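Local coordinates for glycoside hydrolase (Streptococcus pneumoniae serotype 4, PDB 6ORH), which probably hydrolyses alpha-L-fucosidic linkages in host glycans, as a family 29 glycoside hydrolase with a catalytic TIM-barrel-type domain, at residues Q13-Y18 with T249-G254; D117-V122 with Y159-K164; Y145-L150 with F185-E190. The protein carries 2 engineered substitutions. One frame throughout, in Å; residues are numbered along the deposited sequence.

Contact 1: Q13-Y18 with T249-G254; sequences QTQLAY and TIFSIG. With EDO (1,2-ethanediol), chain E.
Gln-15 supplies the polar link between helix 13-21 and strand 250-259, giving an amide N-H to the backbone of Phe-251. Gln-15 NE2 lies 2.9 Å from Phe-251 O, and the N-H...O angle of 159° makes the bond fairly straight. The acceptor sits almost in the plane of the Gln-15 amide, whereas the donor stands well above the plane of the peptide carbonyl. With CG anti to the carbonyl carbon (chi1 -76°) and the chain extended beyond it, the amide reaches out from the helix to the strand.

The same amide has further polar partners. NE2 has a second acceptor in Ser-208 O, while OE1 takes the backbone N-H of Ser-12, just ahead of the segment. A bound 1,2-ethanediol, probably from the crystallisation liquor, also lies close, its O1 2.9 Å from Gln-15 OE1.

Alongside these bonds, the amide brushes the ring of Phe-251. Gln-15 OE1 lies 3.6 Å from Phe-251 CD1 and approaches obliquely, while NE2 meets the ring edge in plane; the two flat groups are turned 70° apart.

The apolar part centres on one methyl. Ile-253 CD1 packs 3.9 Å from Gln-15 CB, near the backbone O of the same residue. Ile-253 CD1 also lies 4.0 Å from Tyr-18 CD2. Tyr-18 OH bonds to Glu-255, beyond the segment, and its ring makes a cation-pi contact with Lys-70.

All five touching residues are buried, so the Gln-15 amide is a polar group inside an otherwise largely apolar interface. Bonds at both its ends define which is oxygen and which nitrogen, and they fix its rotation where the N-terminal helix meets the barrel strand.

Contact 2: D117-V122 with Y159-K164; sequences DMDMGV and YGNAGK
Asn-161 ND2 gives both of its protons to aspartates of the 117-122 segment. The bond from Asn-161 ND2 to Asp-117 OD1 is the shorter and straighter, 2.9 Å with an N-H...O angle of 170°; the one from Asn-161 ND2 to Asp-119 OD1 measures 3.1 Å and is more bent, at 150°. Both acceptors lie close to the amide plane of Asn-161. Asp-119 OD1 receives its N-H on the anti lone pair, and Asp-117 OD1 is likewise met on its anti side, somewhat out of the carboxylate plane. Gripped by two bonds, the amide is fixed in rotation, and two carboxylates so near one NH2 group would be expected to polarise it.

Asn-161 CG is anti to the backbone N (chi1 177°), and the side chain reaches across beside the 117-122 backbone. Asn-161 CB comes 3.4 Å from Met-118 O. A water forms the next link, accepting from Met-120 N and donating to Lys-164 O over 2.8 Å, so the start of the strand and the loop are joined through this water.

Farther along, Met-120 packs on the loop backbone: Met-120 CG lies 3.7 Å from Gly-160 C and equally near Asn-161 N. On the helix side, Val-109 and Ala-113 also touch Met-120.

Asn-161 to Lys-164 form a type I' beta turn, closed by backbone bonds in both directions between its end residues. Asp-117 belongs to a Schellman motif ending helix 105-116. The contact thus pins the loop leading into strand 167-169 against the start of its parallel neighbour, strand 119-124, as befits successive beta-alpha units of a TIM-barrel-type domain.

Contact 3: Y145-L150 with F185-E190; sequences YYLAQL and FEKWFE. With EDO (1,2-ethanediol), chain F.
Trp-188 lays one face of its indole against the ring of Tyr-146, joining two outer helices of the TIM-barrel-type domain. Helices 139-154 and 185-196 run nearly parallel here, their segment axes 12° apart and 10.2 Å distant at closest approach, as expected for neighbouring helices of a beta-alpha barrel.

The indole is the large bump, and Tyr-146, Leu-147 and Leu-150 form the hollow that receives it. Its six-membered ring makes a face-to-face stack with the tyrosine, centroids 3.8 Å apart and planes at 17°. The overlap is offset: Tyr-146 CD1 lies over the indole toward its rim, while Trp-188 CH2 sits over the tyrosine face. Tyr-146 CG is anti to the backbone N (chi1 -167°), and the ring beyond it lies against the indole. Its OH bonds to Leu-124 O of strand 119-124, tying the stack to the barrel wall.

Two leucines complete the hollow. Leu-150 CD1 packs at the root of the indole, 3.8 Å from Trp-188 CB, and Leu-147 CD1 approaches Trp-188 CD1 obliquely. On the other indole face lies Phe-185 CA, one turn earlier in its own helix; the ring of Tyr-183 meets the tryptophan too.

Toward the exposed border, Leu-147 becomes the bump. The extended aliphatic chain of Lys-187 crosses it at about a right angle, CG, CD and CE all lying close to one methyl. The nearest of the three is Lys-187 CE, 3.6 Å from Leu-147 CD2.

How the contacts relate
The three contacts occupy separate parts of one catalytic domain, their centres about 19 to 21 Å apart. Contacts 1 and 2 both reach the barrel sheet, one through strand 250-259 and the other through strand 119-124, and their nearest atoms are about 6 Å apart. Contact 3 lies in the outer helices; helix 139-154 follows strand 119-124 directly, and along the chain the segments of contacts 2 and 3 alternate. All three lie away from the known glycan and calcium sites: the side chain of Tyr-18 in contact 1 is about 12 Å from a bound galactose, that of Tyr-146 in contact 3 about 11 Å from a bound galactose, and each is about 12 Å from a bound fucose.

Contact 1: Q13-Y18 with T249-G254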
loop_
_atom_site.group_PDB
_atom_site.type_symbol
_atom_site.label_atom_id
_atom_site.label_comp_id
_atom_site.label_asym_id
_atom_site.label_seq_id
_atom_site.Cartn_x
_atom_site.Cartn_y
_atom_site.Cartn_z
ATOM N N GLN A 13 17.351 -20.159 -13.220
ATOM C CA GLN A 13 18.525 -19.304 -13.074
ATOM C C GLN A 13 18.322 -17.957 -13.770
ATOM O O GLN A 13 18.783 -16.936 -13.257
ATOM C CB GLN A 13 19.779 -20.011 -13.586
ATOM C CG GLN A 13 20.114 -21.275 -12.810
ATOM C CD GLN A 13 21.068 -22.138 -13.598
ATOM O OE1 GLN A 13 20.755 -23.271 -13.957
ATOM N NE2 GLN A 13 22.239 -21.591 -13.892
ATOM N N THR A 14 17.638 -17.952 -14.924
ATOM C CA THR A 14 17.387 -16.703 -15.627
ATOM C C THR A 14 16.447 -15.819 -14.809
ATOM O O THR A 14 16.590 -14.593 -14.812
ATOM C CB THR A 14 16.877 -16.845 -17.069
ATOM O OG1 THR A 14 15.713 -17.689 -17.142
ATOM C CG2 THR A 14 17.936 -17.332 -18.033
ATOM N N GLN A 15 15.491 -16.441 -14.110
ATOM C CA GLN A 15 14.594 -15.651 -13.267
ATOM C C GLN A 15 15.384 -15.039 -12.103
ATOM O O GLN A 15 15.200 -13.869 -11.787
ATOM C CB GLN A 15 13.407 -16.468 -12.733
ATOM C CG GLN A 15 12.310 -16.724 -13.778
ATOM C CD GLN A 15 11.281 -17.734 -13.318
ATOM O OE1 GLN A 15 11.601 -18.808 -12.796
ATOM N NE2 GLN A 15 10.003 -17.424 -13.540
ATOM N N LEU A 16 16.239 -15.836 -11.450
ATOM C CA LEU A 16 17.029 -15.338 -10.339
ATOM C C LEU A 16 17.945 -14.227 -10.832
ATOM O O LEU A 16 18.172 -13.270 -10.095
ATOM C CB LEU A 16 17.845 -16.484 -9.734
ATOM C CG LEU A 16 17.070 -17.380 -8.785
ATOM C CD1 LEU A 16 17.903 -18.599 -8.391
ATOM C CD2 LEU A 16 16.611 -16.607 -7.561
ATOM N N ALA A 17 18.447 -14.365 -12.059
ATOM C CA ALA A 17 19.391 -13.376 -12.552
ATOM C C ALA A 17 18.681 -12.026 -12.715
ATOM O O ALA A 17 19.206 -10.948 -12.378
ATOM C CB ALA A 17 20.044 -13.894 -13.822
ATOM N N TYR A 18 17.459 -12.074 -13.262
ATOM C CA TYR A 18 16.715 -10.837 -13.433
ATOM C C TYR A 18 16.394 -10.201 -12.076
ATOM O O TYR A 18 16.498 -8.969 -11.937
ATOM C CB TYR A 18 15.426 -11.126 -14.216
ATOM C CG TYR A 18 14.600 -9.940 -14.658
ATOM C CD1 TYR A 18 15.111 -8.639 -14.710
ATOM C CD2 TYR A 18 13.288 -10.140 -15.095
ATOM C CE1 TYR A 18 14.332 -7.580 -15.147
ATOM C CE2 TYR A 18 12.516 -9.094 -15.566
ATOM C CZ TYR A 18 13.045 -7.812 -15.611
ATOM O OH TYR A 18 12.276 -6.809 -16.110
ATOM N N THR A 249 1.695 -22.660 -8.799
ATOM C CA THR A 249 2.315 -23.896 -9.265
ATOM C C THR A 249 3.595 -23.651 -10.072
ATOM O O THR A 249 4.364 -24.597 -10.255
ATOM C CB THR A 249 1.318 -24.778 -10.044
ATOM O OG1 THR A 249 0.760 -23.961 -11.069
ATOM C CG2 THR A 249 0.210 -25.270 -9.140
ATOM N N ILE A 250 3.791 -22.427 -10.612
ATOM C CA ILE A 250 4.996 -22.064 -11.347
ATOM C C ILE A 250 5.572 -20.799 -10.721
ATOM O O ILE A 250 4.827 -19.969 -10.205
ATOM C CB ILE A 250 4.751 -21.834 -12.860
ATOM C CG1 ILE A 250 3.869 -20.603 -13.090
ATOM C CG2 ILE A 250 4.127 -23.089 -13.492
ATOM C CD1 ILE A 250 3.817 -20.071 -14.548
ATOM N N PHE A 251 6.917 -20.696 -10.751
ATOM C CA PHE A 251 7.559 -19.441 -10.349
ATOM C C PHE A 251 7.345 -18.417 -11.462
ATOM O O PHE A 251 7.549 -18.719 -12.647
ATOM C CB PHE A 251 9.045 -19.669 -10.061
ATOM C CG PHE A 251 9.677 -18.527 -9.288
ATOM C CD1 PHE A 251 9.995 -17.332 -9.927
ATOM C CD2 PHE A 251 9.851 -18.602 -7.917
ATOM C CE1 PHE A 251 10.539 -16.258 -9.209
ATOM C CE2 PHE A 251 10.404 -17.535 -7.207
ATOM C CZ PHE A 251 10.754 -16.362 -7.848
ATOM N N SER A 252 6.929 -17.203 -11.057
ATOM C CA SER A 252 6.504 -16.207 -12.037
ATOM C C SER A 252 6.905 -14.836 -11.489
ATOM O O SER A 252 6.504 -14.514 -10.372
ATOM C CB SER A 252 4.972 -16.301 -12.176
ATOM O OG SER A 252 4.474 -15.181 -12.935
ATOM N N ILE A 253 7.701 -14.075 -12.263
ATOM C CA ILE A 253 8.019 -12.701 -11.842
ATOM C C ILE A 253 6.904 -11.755 -12.300
ATOM O O ILE A 253 6.654 -11.681 -13.515
ATOM C CB ILE A 253 9.349 -12.289 -12.478
ATOM C CG1 ILE A 253 10.499 -13.149 -11.940
ATOM C CG2 ILE A 253 9.620 -10.795 -12.290
ATOM C CD1 ILE A 253 11.796 -12.940 -12.686
ATOM N N GLY A 254 6.313 -11.011 -11.352
ATOM C CA GLY A 254 5.358 -9.946 -11.712
ATOM C C GLY A 254 6.130 -8.663 -12.044
ATOM O O GLY A 254 6.418 -7.847 -11.164
HETATM C C1 EDO E . 10.780 -21.903 -14.245
HETATM O O1 EDO E . 10.879 -21.659 -12.849
HETATM C C2 EDO E . 10.467 -20.692 -15.049
HETATM O O2 EDO E . 10.812 -20.782 -16.420
#

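Contact 2: D117-V122 with Y159-K164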
loop_
_atom_site.group_PDB
_atom_site.type_symbol
_atom_site.label_atom_id
_atom_site.label_comp_id
_atom_site.label_asym_id
_atom_site.label_seq_id
_atom_site.Cartn_x
_atom_site.Cartn_y
_atom_site.Cartn_z
ATOM N N ASP A 117 27.761 -4.326 -22.760
ATOM C CA ASP A 117 27.292 -5.500 -22.027
ATOM C C ASP A 117 25.955 -5.181 -21.355
ATOM O O ASP A 117 25.748 -5.414 -20.165
ATOM C CB ASP A 117 28.314 -5.990 -20.992
ATOM C CG ASP A 117 27.989 -7.372 -20.450
ATOM O OD1 ASP A 117 27.250 -8.119 -21.136
ATOM O OD2 ASP A 117 28.437 -7.679 -19.312
ATOM N N MET A 118 25.034 -4.643 -22.166
ATOM C CA MET A 118 23.663 -4.352 -21.771
ATOM C C MET A 118 22.783 -5.487 -22.289
ATOM O O MET A 118 22.721 -5.720 -23.493
ATOM C CB MET A 118 23.190 -3.045 -22.416
ATOM C CG MET A 118 21.721 -2.730 -22.161
ATOM S SD MET A 118 21.314 -2.303 -20.492
ATOM C CE MET A 118 21.970 -0.633 -20.398
ATOM N N ASP A 119 22.169 -6.259 -21.377
ATOM C CA ASP A 119 21.286 -7.320 -21.844
ATOM C C ASP A 119 20.124 -6.740 -22.642
ATOM O O ASP A 119 19.724 -5.579 -22.433
ATOM C CB ASP A 119 20.768 -8.164 -20.683
ATOM C CG ASP A 119 21.863 -9.019 -20.054
ATOM O OD1 ASP A 119 22.944 -9.210 -20.644
ATOM O OD2 ASP A 119 21.620 -9.495 -18.959
ATOM N N MET A 120 19.606 -7.551 -23.588
ATOM C CA MET A 120 18.595 -7.112 -24.549
ATOM C C MET A 120 17.271 -7.862 -24.360
ATOM O O MET A 120 17.252 -9.058 -24.053
ATOM C CB MET A 120 19.101 -7.308 -25.989
ATOM C CG MET A 120 20.113 -6.247 -26.451
ATOM S SD MET A 120 19.362 -4.610 -26.617
ATOM C CE MET A 120 18.337 -4.770 -28.085
ATOM N N GLY A 121 16.156 -7.127 -24.522
ATOM C CA GLY A 121 14.840 -7.712 -24.715
ATOM C C GLY A 121 14.226 -7.175 -25.993
ATOM O O GLY A 121 14.681 -6.143 -26.515
ATOM N N VAL A 122 13.231 -7.904 -26.495
ATOM C CA VAL A 122 12.588 -7.478 -27.724
ATOM C C VAL A 122 11.081 -7.584 -27.560
ATOM O O VAL A 122 10.565 -8.606 -27.074
ATOM C CB VAL A 122 13.082 -8.284 -28.945
ATOM C CG1 VAL A 122 12.818 -9.780 -28.809
ATOM C CG2 VAL A 122 12.396 -7.757 -30.212
ATOM N N TYR A 159 22.117 -9.526 -33.563
ATOM C CA TYR A 159 21.076 -8.934 -32.725
ATOM C C TYR A 159 21.220 -9.438 -31.299
ATOM O O TYR A 159 21.692 -10.546 -31.095
ATOM C CB TYR A 159 19.682 -9.322 -33.242
ATOM C CG TYR A 159 19.280 -8.751 -34.576
ATOM C CD1 TYR A 159 19.780 -7.531 -35.040
ATOM C CD2 TYR A 159 18.350 -9.431 -35.363
ATOM C CE1 TYR A 159 19.356 -6.998 -36.251
ATOM C CE2 TYR A 159 17.922 -8.906 -36.579
ATOM C CZ TYR A 159 18.420 -7.686 -37.014
ATOM O OH TYR A 159 18.005 -7.162 -38.208
ATOM N N GLY A 160 20.844 -8.604 -30.315
ATOM C CA GLY A 160 20.986 -9.010 -28.929
ATOM C C GLY A 160 22.310 -8.506 -28.377
ATOM O O GLY A 160 23.049 -7.812 -29.079
ATOM N N ASN A 161 22.588 -8.916 -27.142
ATOM C CA ASN A 161 23.870 -8.673 -26.501
ATOM C C ASN A 161 24.766 -9.845 -26.895
ATOM O O ASN A 161 24.616 -10.933 -26.356
ATOM C CB ASN A 161 23.671 -8.577 -24.989
ATOM C CG ASN A 161 24.971 -8.400 -24.225
ATOM O OD1 ASN A 161 26.000 -8.154 -24.837
ATOM N ND2 ASN A 161 24.910 -8.414 -22.902
ATOM N N ALA A 162 25.655 -9.618 -27.883
ATOM C CA ALA A 162 26.503 -10.688 -28.425
ATOM C C ALA A 162 25.657 -11.887 -28.836
ATOM O O ALA A 162 25.950 -13.017 -28.449
ATOM C CB ALA A 162 27.588 -11.070 -27.436
ATOM N N GLY A 163 24.554 -11.599 -29.541
ATOM C CA GLY A 163 23.691 -12.638 -30.076
ATOM C C GLY A 163 22.684 -13.194 -29.080
ATOM O O GLY A 163 21.919 -14.103 -29.419
ATOM N N LYS A 164 22.671 -12.667 -27.857
ATOM C CA LYS A 164 21.835 -13.259 -26.827
ATOM C C LYS A 164 20.694 -12.307 -26.490
ATOM O O LYS A 164 20.913 -11.103 -26.317
ATOM C CB LYS A 164 22.657 -13.577 -25.577
ATOM C CG LYS A 164 21.906 -14.343 -24.499
ATOM C CD LYS A 164 22.832 -14.762 -23.360
ATOM C CE LYS A 164 22.219 -15.761 -22.404
ATOM N NZ LYS A 164 21.954 -17.063 -23.060
HETATM O O HOH W 1 20.708 -10.179 -23.667
#

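Contact 3: Y145-L150 with F185-E190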
loop_
_atom_site.group_PDB
_atom_site.type_symbol
_atom_site.label_atom_id
_atom_site.label_comp_id
_atom_site.label_asym_id
_atom_site.label_seq_id
_atom_site.Cartn_x
_atom_site.Cartn_y
_atom_site.Cartn_z
ATOM N N TYR A 145 3.670 -15.529 -39.750
ATOM C CA TYR A 145 4.338 -14.242 -39.900
ATOM C C TYR A 145 5.043 -13.888 -38.585
ATOM O O TYR A 145 6.241 -13.564 -38.576
ATOM C CB TYR A 145 3.300 -13.173 -40.285
ATOM C CG TYR A 145 3.769 -11.739 -40.227
ATOM C CD1 TYR A 145 4.767 -11.286 -41.082
ATOM C CD2 TYR A 145 3.272 -10.830 -39.296
ATOM C CE1 TYR A 145 5.199 -9.976 -41.049
ATOM C CE2 TYR A 145 3.695 -9.505 -39.261
ATOM C CZ TYR A 145 4.695 -9.084 -40.122
ATOM O OH TYR A 145 5.167 -7.803 -40.115
ATOM N N TYR A 146 4.282 -13.975 -37.489
ATOM C CA TYR A 146 4.827 -13.655 -36.164
ATOM C C TYR A 146 6.038 -14.534 -35.856
ATOM O O TYR A 146 7.098 -14.035 -35.434
ATOM C CB TYR A 146 3.727 -13.736 -35.090
ATOM C CG TYR A 146 4.140 -13.132 -33.767
ATOM C CD1 TYR A 146 4.860 -13.893 -32.848
ATOM C CD2 TYR A 146 3.792 -11.840 -33.431
ATOM C CE1 TYR A 146 5.259 -13.349 -31.636
ATOM C CE2 TYR A 146 4.180 -11.275 -32.220
ATOM C CZ TYR A 146 4.947 -12.030 -31.344
ATOM O OH TYR A 146 5.324 -11.515 -30.125
ATOM N N LEU A 147 5.874 -15.846 -36.061
ATOM C CA LEU A 147 6.904 -16.837 -35.760
ATOM C C LEU A 147 8.136 -16.600 -36.636
ATOM O O LEU A 147 9.271 -16.680 -36.165
ATOM C CB LEU A 147 6.334 -18.251 -35.961
ATOM C CG LEU A 147 7.329 -19.385 -35.691
ATOM C CD1 LEU A 147 7.854 -19.332 -34.258
ATOM C CD2 LEU A 147 6.692 -20.748 -35.969
ATOM N N ALA A 148 7.924 -16.323 -37.925
ATOM C CA ALA A 148 9.051 -16.019 -38.803
ATOM C C ALA A 148 9.832 -14.802 -38.305
ATOM O O ALA A 148 11.048 -14.767 -38.453
ATOM C CB ALA A 148 8.597 -15.815 -40.227
ATOM N N GLN A 149 9.141 -13.809 -37.732
ATOM C CA GLN A 149 9.865 -12.653 -37.226
ATOM C C GLN A 149 10.632 -13.027 -35.957
ATOM O O GLN A 149 11.766 -12.564 -35.782
ATOM C CB GLN A 149 8.929 -11.445 -37.115
ATOM C CG GLN A 149 8.528 -10.970 -38.503
ATOM C CD GLN A 149 7.787 -9.668 -38.426
ATOM O OE1 GLN A 149 7.017 -9.413 -37.486
ATOM N NE2 GLN A 149 7.992 -8.855 -39.444
ATOM N N LEU A 150 10.012 -13.816 -35.070
ATOM C CA LEU A 150 10.753 -14.320 -33.914
ATOM C C LEU A 150 12.065 -14.958 -34.390
ATOM O O LEU A 150 13.118 -14.716 -33.786
ATOM C CB LEU A 150 9.933 -15.338 -33.119
ATOM C CG LEU A 150 8.760 -14.799 -32.285
ATOM C CD1 LEU A 150 8.052 -15.949 -31.587
ATOM C CD2 LEU A 150 9.260 -13.784 -31.264
ATOM N N PHE A 185 0.785 -19.949 -29.120
ATOM C CA PHE A 185 1.768 -19.621 -28.088
ATOM C C PHE A 185 2.810 -20.733 -27.914
ATOM O O PHE A 185 4.009 -20.459 -27.860
ATOM C CB PHE A 185 1.040 -19.358 -26.771
ATOM C CG PHE A 185 0.375 -18.013 -26.679
ATOM C CD1 PHE A 185 1.139 -16.854 -26.679
ATOM C CD2 PHE A 185 -1.000 -17.901 -26.490
ATOM C CE1 PHE A 185 0.542 -15.607 -26.543
ATOM C CE2 PHE A 185 -1.598 -16.655 -26.338
ATOM C CZ PHE A 185 -0.820 -15.510 -26.350
ATOM N N GLU A 186 2.371 -21.989 -27.831
ATOM C CA GLU A 186 3.321 -23.071 -27.573
ATOM C C GLU A 186 4.379 -23.175 -28.669
ATOM O O GLU A 186 5.553 -23.412 -28.386
ATOM C CB GLU A 186 2.605 -24.394 -27.286
ATOM C CG GLU A 186 1.914 -24.370 -25.943
ATOM C CD GLU A 186 2.754 -24.055 -24.702
ATOM O OE1 GLU A 186 3.996 -24.345 -24.679
ATOM O OE2 GLU A 186 2.168 -23.518 -23.746
ATOM N N LYS A 187 3.982 -23.011 -29.937
ATOM C CA LYS A 187 4.921 -23.062 -31.038
ATOM C C LYS A 187 5.892 -21.890 -30.934
ATOM O O LYS A 187 7.089 -22.067 -31.121
ATOM C CB LYS A 187 4.159 -23.065 -32.367
ATOM C CG LYS A 187 5.030 -23.337 -33.576
ATOM C CD LYS A 187 4.202 -23.615 -34.810
ATOM C CE LYS A 187 5.068 -23.915 -36.017
ATOM N NZ LYS A 187 4.220 -23.999 -37.227
ATOM N N TRP A 188 5.376 -20.712 -30.557
ATOM C CA TRP A 188 6.266 -19.571 -30.364
ATOM C C TRP A 188 7.276 -19.847 -29.254
ATOM O O TRP A 188 8.462 -19.547 -29.441
ATOM C CB TRP A 188 5.494 -18.295 -30.028
ATOM C CG TRP A 188 4.509 -17.843 -31.062
ATOM C CD1 TRP A 188 4.289 -18.345 -32.315
ATOM C CD2 TRP A 188 3.654 -16.698 -30.938
ATOM N NE1 TRP A 188 3.330 -17.598 -32.969
ATOM C CE2 TRP A 188 2.917 -16.593 -32.141
ATOM C CE3 TRP A 188 3.450 -15.762 -29.916
ATOM C CZ2 TRP A 188 1.996 -15.558 -32.355
ATOM C CZ3 TRP A 188 2.512 -14.770 -30.103
ATOM C CH2 TRP A 188 1.836 -14.660 -31.325
ATOM N N PHE A 189 6.810 -20.410 -28.134
ATOM C CA PHE A 189 7.686 -20.615 -26.981
ATOM C C PHE A 189 8.750 -21.649 -27.333
ATOM O O PHE A 189 9.909 -21.528 -26.904
ATOM C CB PHE A 189 6.886 -21.030 -25.740
ATOM C CG PHE A 189 5.814 -20.068 -25.286
ATOM C CD1 PHE A 189 5.847 -18.714 -25.647
ATOM C CD2 PHE A 189 4.748 -20.534 -24.509
ATOM C CE1 PHE A 189 4.864 -17.840 -25.183
ATOM C CE2 PHE A 189 3.751 -19.672 -24.075
ATOM C CZ PHE A 189 3.809 -18.330 -24.424
ATOM N N GLU A 190 8.356 -22.658 -28.124
ATOM C CA GLU A 190 9.299 -23.681 -28.558
ATOM C C GLU A 190 10.454 -23.066 -29.346
ATOM O O GLU A 190 11.620 -23.385 -29.088
ATOM C CB GLU A 190 8.577 -24.732 -29.402
ATOM C CG GLU A 190 7.806 -25.744 -28.584
ATOM C CD GLU A 190 6.956 -26.679 -29.435
ATOM O OE1 GLU A 190 7.015 -26.568 -30.671
ATOM O OE2 GLU A 190 6.224 -27.496 -28.865
HETATM C C1 EDO F . 5.693 -22.393 -20.842
HETATM O O1 EDO F . 4.354 -22.746 -21.151
HETATM C C2 EDO F . 6.666 -23.215 -21.592
HETATM O O2 EDO F . 6.180 -23.752 -22.827
#